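Local coordinates for protein membrane-bound lysozyme inhibitor of C-type lysozyme (PDB 3F6Z) that inhibits lysozymes of the C type specifically, as a lipoprotein of the bacterial outer membrane, at residues B[33-38]-B[65-70]; B[44-49]-B[72-77]. All coordinates share one frame; numbering follows the deposited sequence.

Contact 1: B[33-38]-B[65-70]; sequences VQYLNK and AKYAAG
Inside the closed antiparallel beta-barrel of this inhibitor, Tyr35 of strand 30-38 and Tyr67 of strand 65-69 reach across the interior and meet by their rings. The two strands are not neighbours in the sheet: strands 41-49 and 52-59 lie between them, and the CA atoms of the two tyrosines are 10.6 Å apart. The contact is therefore made by side chains alone. Tyr67 comes in with its phenol end, and its OH lies 3.7 Å from Tyr35 CD1. Farther back along the ring, Tyr67 CE2 is 4.1 Å from Tyr35 CE1. The planes are inclined at 40° with centroids 5.9 Å apart, an oblique approach of the two rings. In both residues CG is anti to the carbonyl carbon (chi1 -68° in Tyr35, -56° in Tyr67), which swings each ring so that the two meet between the strands. On the other side of the Tyr35 plane from the Tyr67 hydroxyl, Val33 CG1 sits 3.5 Å above the ring, toward its rim.

The polar ends go separate ways. Tyr35 OH is hydrogen-bonded to Tyr23 OH and Trp74 NE1, two bonds that hold the hydroxyl in place. Tyr67 OH bonds a polar side chain of a chain of another protein and also a water at 2.6 Å. That water accepts a hydrogen bond from Asn37 ND2 at 2.7 Å, linking Tyr67 back to strand 30-38. With Lys77, a residue inferred to act directly in blocking the lysozyme active site, about 10 Å from Tyr67 between side chains, the pair forms aromatic packing inside an eight-stranded antiparallel barrel, close to its inhibitory surface.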
loop_
_atom_site.group_PDB
_atom_site.type_symbol
_atom_site.label_atom_id
_atom_site.label_comp_id
_atom_site.label_asym_id
_atom_site.label_seq_id
_atom_site.Cartn_x
_atom_site.Cartn_y
_atom_site.Cartn_z
ATOM N N VAL B 33 -4.681 18.606 -7.922
ATOM C CA VAL B 33 -5.191 17.454 -7.196
ATOM C C VAL B 33 -6.451 17.818 -6.424
ATOM O O VAL B 33 -6.590 18.939 -5.936
ATOM C CB VAL B 33 -4.132 16.932 -6.188
ATOM C CG1 VAL B 33 -4.747 15.876 -5.265
ATOM C CG2 VAL B 33 -2.940 16.352 -6.937
ATOM N N GLN B 34 -7.377 16.876 -6.317
ATOM C CA GLN B 34 -8.582 17.142 -5.553
ATOM C C GLN B 34 -8.554 16.277 -4.303
ATOM O O GLN B 34 -8.419 15.055 -4.380
ATOM C CB GLN B 34 -9.852 16.843 -6.358
ATOM C CG GLN B 34 -11.109 17.256 -5.606
ATOM C CD GLN B 34 -12.387 17.034 -6.387
ATOM O OE1 GLN B 34 -12.777 15.900 -6.663
ATOM N NE2 GLN B 34 -13.050 18.126 -6.748
ATOM N N TYR B 35 -8.667 16.917 -3.149
ATOM C CA TYR B 35 -8.664 16.196 -1.891
ATOM C C TYR B 35 -10.081 16.101 -1.362
ATOM O O TYR B 35 -10.833 17.076 -1.404
ATOM C CB TYR B 35 -7.756 16.905 -0.879
ATOM C CG TYR B 35 -6.298 16.835 -1.258
ATOM C CD1 TYR B 35 -5.599 15.631 -1.177
ATOM C CD2 TYR B 35 -5.627 17.956 -1.748
ATOM C CE1 TYR B 35 -4.272 15.539 -1.574
ATOM C CE2 TYR B 35 -4.291 17.877 -2.151
ATOM C CZ TYR B 35 -3.625 16.664 -2.060
ATOM O OH TYR B 35 -2.322 16.560 -2.464
ATOM N N LEU B 36 -10.448 14.915 -0.888
ATOM C CA LEU B 36 -11.773 14.689 -0.332
ATOM C C LEU B 36 -11.638 14.004 1.018
ATOM O O LEU B 36 -11.110 12.895 1.112
ATOM C CB LEU B 36 -12.631 13.827 -1.266
ATOM C CG LEU B 36 -12.945 14.406 -2.651
ATOM C CD1 LEU B 36 -11.902 13.917 -3.655
ATOM C CD2 LEU B 36 -14.337 13.967 -3.091
ATOM N N ASN B 37 -12.110 14.685 2.058
ATOM C CA ASN B 37 -12.059 14.170 3.416
ATOM C C ASN B 37 -13.468 14.086 3.992
ATOM O O ASN B 37 -14.156 15.101 4.145
ATOM C CB ASN B 37 -11.198 15.080 4.295
ATOM C CG ASN B 37 -9.807 15.289 3.728
ATOM O OD1 ASN B 37 -9.358 16.426 3.565
ATOM N ND2 ASN B 37 -9.115 14.194 3.429
ATOM N N LYS B 38 -13.891 12.869 4.311
ATOM C CA LYS B 38 -15.214 12.638 4.868
ATOM C C LYS B 38 -15.168 11.485 5.863
ATOM O O LYS B 38 -15.122 10.323 5.476
ATOM C CB LYS B 38 -16.196 12.325 3.734
ATOM C CG LYS B 38 -17.614 12.016 4.181
ATOM C CD LYS B 38 -18.497 11.710 2.974
ATOM C CE LYS B 38 -19.876 11.204 3.393
ATOM N NZ LYS B 38 -20.669 12.231 4.131
ATOM N N ALA B 65 0.438 12.701 4.939
ATOM C CA ALA B 65 -0.794 12.109 4.429
ATOM C C ALA B 65 -0.382 11.230 3.260
ATOM O O ALA B 65 -0.034 11.721 2.185
ATOM C CB ALA B 65 -1.763 13.197 3.968
ATOM N N LYS B 66 -0.396 9.926 3.493
ATOM C CA LYS B 66 -0.014 8.954 2.477
ATOM C C LYS B 66 -1.251 8.391 1.780
ATOM O O LYS B 66 -2.215 7.993 2.441
ATOM C CB LYS B 66 0.786 7.829 3.134
ATOM C CG LYS B 66 1.356 6.792 2.171
ATOM C CD LYS B 66 2.137 5.740 2.948
ATOM C CE LYS B 66 2.596 4.596 2.064
ATOM N NZ LYS B 66 3.163 3.505 2.899
ATOM N N TYR B 67 -1.207 8.354 0.448
ATOM C CA TYR B 67 -2.314 7.858 -0.369
ATOM C C TYR B 67 -1.805 6.809 -1.363
ATOM O O TYR B 67 -0.691 6.928 -1.885
ATOM C CB TYR B 67 -2.953 9.012 -1.158
ATOM C CG TYR B 67 -3.456 10.184 -0.331
ATOM C CD1 TYR B 67 -4.796 10.265 0.060
ATOM C CD2 TYR B 67 -2.608 11.241 0.007
ATOM C CE1 TYR B 67 -5.282 11.381 0.761
ATOM C CE2 TYR B 67 -3.079 12.359 0.704
ATOM C CZ TYR B 67 -4.420 12.424 1.075
ATOM O OH TYR B 67 -4.904 13.536 1.737
ATOM N N ALA B 68 -2.636 5.808 -1.655
ATOM C CA ALA B 68 -2.241 4.744 -2.567
ATOM C C ALA B 68 -3.232 4.466 -3.695
ATOM O O ALA B 68 -4.444 4.595 -3.526
ATOM C CB ALA B 68 -1.994 3.460 -1.772
ATOM N N ALA B 69 -2.696 4.075 -4.845
ATOM C CA ALA B 69 -3.491 3.730 -6.020
ATOM C C ALA B 69 -2.573 3.157 -7.093
ATOM O O ALA B 69 -1.470 3.667 -7.309
ATOM C CB ALA B 69 -4.236 4.964 -6.562
ATOM N N GLY B 70 -3.031 2.099 -7.760
ATOM C CA GLY B 70 -2.234 1.482 -8.808
ATOM C C GLY B 70 -0.846 1.154 -8.307
ATOM O O GLY B 70 -0.693 0.576 -7.227
HETATM O O HOH W 1 -7.466 13.842 1.261
#

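Contact 2: B[44-49]-B[72-77]; sequences AVVPVS and YIWWTK
Tyr72 lays its ring against Val48, a contact easily traced outward from Tyr72 CB. The ring begins at Tyr72 CG, which has Val48 CG1 4.0 Å away. Tyr72 CD2 is 3.7 Å from Val48 CG1, and Tyr72 CE2 is 3.6 Å from Val48 CG2. Tyr72 CZ follows, 3.8 Å from Val48 CB. The valine lies against one face, CG1 over it in a CH-pi contact, 18° off the ring normal, and CG2 toward the CE2 rim. At the tip, Tyr72 OH holds a water at 2.6 Å, which donates a longer bond, 3.3 Å, to Val48 O.

Strands 41-49 and 72-77 are separated in the antiparallel barrel by strands 52-59 and 65-69; Ala44, Val46 and Trp74 fill the interior between them, and Tyr72 and Val48 meet nearer its edge. Two residues away on each segment, Trp74 presents its indole to Val46. Val46 CG2 stands over the five-membered ring of Trp74, 4.0 Å from its centroid and 10° off the normal. This methyl can do so because it is the branch anti to the carbonyl carbon, CG1 being anti to N (chi1 -176°). Ala44 CB touches Trp74 CD1 at 4.3 Å, while Tyr23 packs edge-to-face with the indole.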
loop_
_atom_site.group_PDB
_atom_site.type_symbol
_atom_site.label_atom_id
_atom_site.label_comp_id
_atom_site.label_asym_id
_atom_site.label_seq_id
_atom_site.Cartn_x
_atom_site.Cartn_y
_atom_site.Cartn_z
ATOM N N ALA B 44 -7.586 11.333 -2.652
ATOM C CA ALA B 44 -6.834 12.292 -3.435
ATOM C C ALA B 44 -6.916 11.828 -4.879
ATOM O O ALA B 44 -6.477 10.721 -5.210
ATOM C CB ALA B 44 -5.382 12.332 -2.975
ATOM N N VAL B 45 -7.493 12.669 -5.730
ATOM C CA VAL B 45 -7.631 12.355 -7.146
ATOM C C VAL B 45 -6.421 12.991 -7.813
ATOM O O VAL B 45 -6.292 14.216 -7.877
ATOM C CB VAL B 45 -8.960 12.932 -7.720
ATOM C CG1 VAL B 45 -9.150 12.488 -9.161
ATOM C CG2 VAL B 45 -10.140 12.454 -6.872
ATOM N N VAL B 46 -5.528 12.150 -8.313
ATOM C CA VAL B 46 -4.306 12.651 -8.899
ATOM C C VAL B 46 -4.027 12.246 -10.324
ATOM O O VAL B 46 -4.138 11.076 -10.681
ATOM C CB VAL B 46 -3.074 12.193 -8.080
ATOM C CG1 VAL B 46 -1.820 12.810 -8.658
ATOM C CG2 VAL B 46 -3.251 12.540 -6.606
ATOM N N PRO B 47 -3.680 13.222 -11.170
ATOM C CA PRO B 47 -3.372 12.874 -12.559
ATOM C C PRO B 47 -1.883 12.501 -12.553
ATOM O O PRO B 47 -1.004 13.370 -12.586
ATOM C CB PRO B 47 -3.664 14.167 -13.321
ATOM C CG PRO B 47 -3.345 15.236 -12.302
ATOM C CD PRO B 47 -3.958 14.666 -11.032
ATOM N N VAL B 48 -1.610 11.202 -12.470
ATOM C CA VAL B 48 -0.239 10.711 -12.441
ATOM C C VAL B 48 0.445 10.957 -13.780
ATOM O O VAL B 48 1.659 10.790 -13.907
ATOM C CB VAL B 48 -0.196 9.201 -12.098
ATOM C CG1 VAL B 48 -0.791 8.973 -10.707
ATOM C CG2 VAL B 48 -0.962 8.410 -13.134
ATOM N N SER B 49 -0.348 11.353 -14.773
ATOM C CA SER B 49 0.161 11.654 -16.106
ATOM C C SER B 49 -0.906 12.411 -16.890
ATOM O O SER B 49 -2.006 12.656 -16.387
ATOM C CB SER B 49 0.564 10.371 -16.853
ATOM O OG SER B 49 -0.552 9.560 -17.154
ATOM N N TYR B 72 1.312 3.508 -7.755
ATOM C CA TYR B 72 1.753 4.781 -7.196
ATOM C C TYR B 72 1.426 5.015 -5.728
ATOM O O TYR B 72 0.498 4.425 -5.163
ATOM C CB TYR B 72 1.131 5.939 -7.983
ATOM C CG TYR B 72 1.546 6.038 -9.430
ATOM C CD1 TYR B 72 2.769 6.611 -9.789
ATOM C CD2 TYR B 72 0.703 5.586 -10.446
ATOM C CE1 TYR B 72 3.143 6.736 -11.129
ATOM C CE2 TYR B 72 1.061 5.700 -11.787
ATOM C CZ TYR B 72 2.282 6.275 -12.124
ATOM O OH TYR B 72 2.637 6.371 -13.449
ATOM N N ILE B 73 2.209 5.909 -5.133
ATOM C CA ILE B 73 2.021 6.342 -3.761
ATOM C C ILE B 73 2.156 7.866 -3.839
ATOM O O ILE B 73 3.123 8.387 -4.394
ATOM C CB ILE B 73 3.106 5.791 -2.797
ATOM C CG1 ILE B 73 2.962 4.271 -2.626
ATOM C CG2 ILE B 73 2.985 6.477 -1.440
ATOM C CD1 ILE B 73 1.675 3.829 -1.925
ATOM N N TRP B 74 1.155 8.571 -3.332
ATOM C CA TRP B 74 1.163 10.026 -3.305
ATOM C C TRP B 74 1.209 10.361 -1.817
ATOM O O TRP B 74 0.237 10.151 -1.089
ATOM C CB TRP B 74 -0.108 10.575 -3.957
ATOM C CG TRP B 74 -0.235 12.079 -3.904
ATOM C CD1 TRP B 74 -1.149 12.800 -3.187
ATOM C CD2 TRP B 74 0.546 13.035 -4.631
ATOM N NE1 TRP B 74 -0.988 14.143 -3.427
ATOM C CE2 TRP B 74 0.045 14.316 -4.309
ATOM C CE3 TRP B 74 1.618 12.933 -5.526
ATOM C CZ2 TRP B 74 0.582 15.492 -4.853
ATOM C CZ3 TRP B 74 2.151 14.104 -6.067
ATOM C CH2 TRP B 74 1.630 15.366 -5.726
ATOM N N TRP B 75 2.352 10.862 -1.367
ATOM C CA TRP B 75 2.556 11.172 0.048
ATOM C C TRP B 75 2.804 12.665 0.261
ATOM O O TRP B 75 3.815 13.206 -0.178
ATOM C CB TRP B 75 3.755 10.369 0.546
ATOM C CG TRP B 75 3.758 10.036 2.001
ATOM C CD1 TRP B 75 3.143 10.725 3.016
ATOM C CD2 TRP B 75 4.491 8.975 2.623
ATOM N NE1 TRP B 75 3.455 10.154 4.227
ATOM C CE2 TRP B 75 4.282 9.080 4.015
ATOM C CE3 TRP B 75 5.311 7.944 2.135
ATOM C CZ2 TRP B 75 4.865 8.193 4.931
ATOM C CZ3 TRP B 75 5.891 7.062 3.043
ATOM C CH2 TRP B 75 5.662 7.195 4.429
ATOM N N THR B 76 1.883 13.326 0.952
ATOM C CA THR B 76 2.014 14.753 1.197
ATOM C C THR B 76 2.426 15.061 2.629
ATOM O O THR B 76 2.099 14.328 3.560
ATOM C CB THR B 76 0.692 15.482 0.902
ATOM O OG1 THR B 76 -0.252 15.215 1.950
ATOM C CG2 THR B 76 0.116 14.994 -0.429
ATOM N N LYS B 77 3.147 16.163 2.782
ATOM C CA LYS B 77 3.632 16.640 4.071
ATOM C C LYS B 77 3.554 18.162 3.953
ATOM O O LYS B 77 4.388 18.787 3.300
ATOM C CB LYS B 77 5.081 16.178 4.274
ATOM C CG LYS B 77 5.763 16.673 5.539
ATOM C CD LYS B 77 5.164 16.076 6.796
ATOM C CE LYS B 77 5.924 16.569 8.023
ATOM N NZ LYS B 77 5.515 15.877 9.277
HETATM O O HOH W 2 4.045 8.583 -13.505
#

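From the N terminus the chain runs through 33-38, then turns into the neighbouring strand that carries 44-49. Contact 1 closes when 65-70 arrives, a loop with 26 residues between its ends; contact 2 closes just afterwards at 72-77, across 22 residues. The two loops cross, since each opens before the other has closed. Their first segments lie on adjacent strands, and so do their second ones: between the latter, Tyr67 N and Trp74 O are 2.8 Å apart, a probable backbone hydrogen bond. Together the contacts tie one pair of consecutive strands, 30-38 and 41-49, to another, 65-69 and 72-77, through the middle of the barrel, their centres about 7 Å apart.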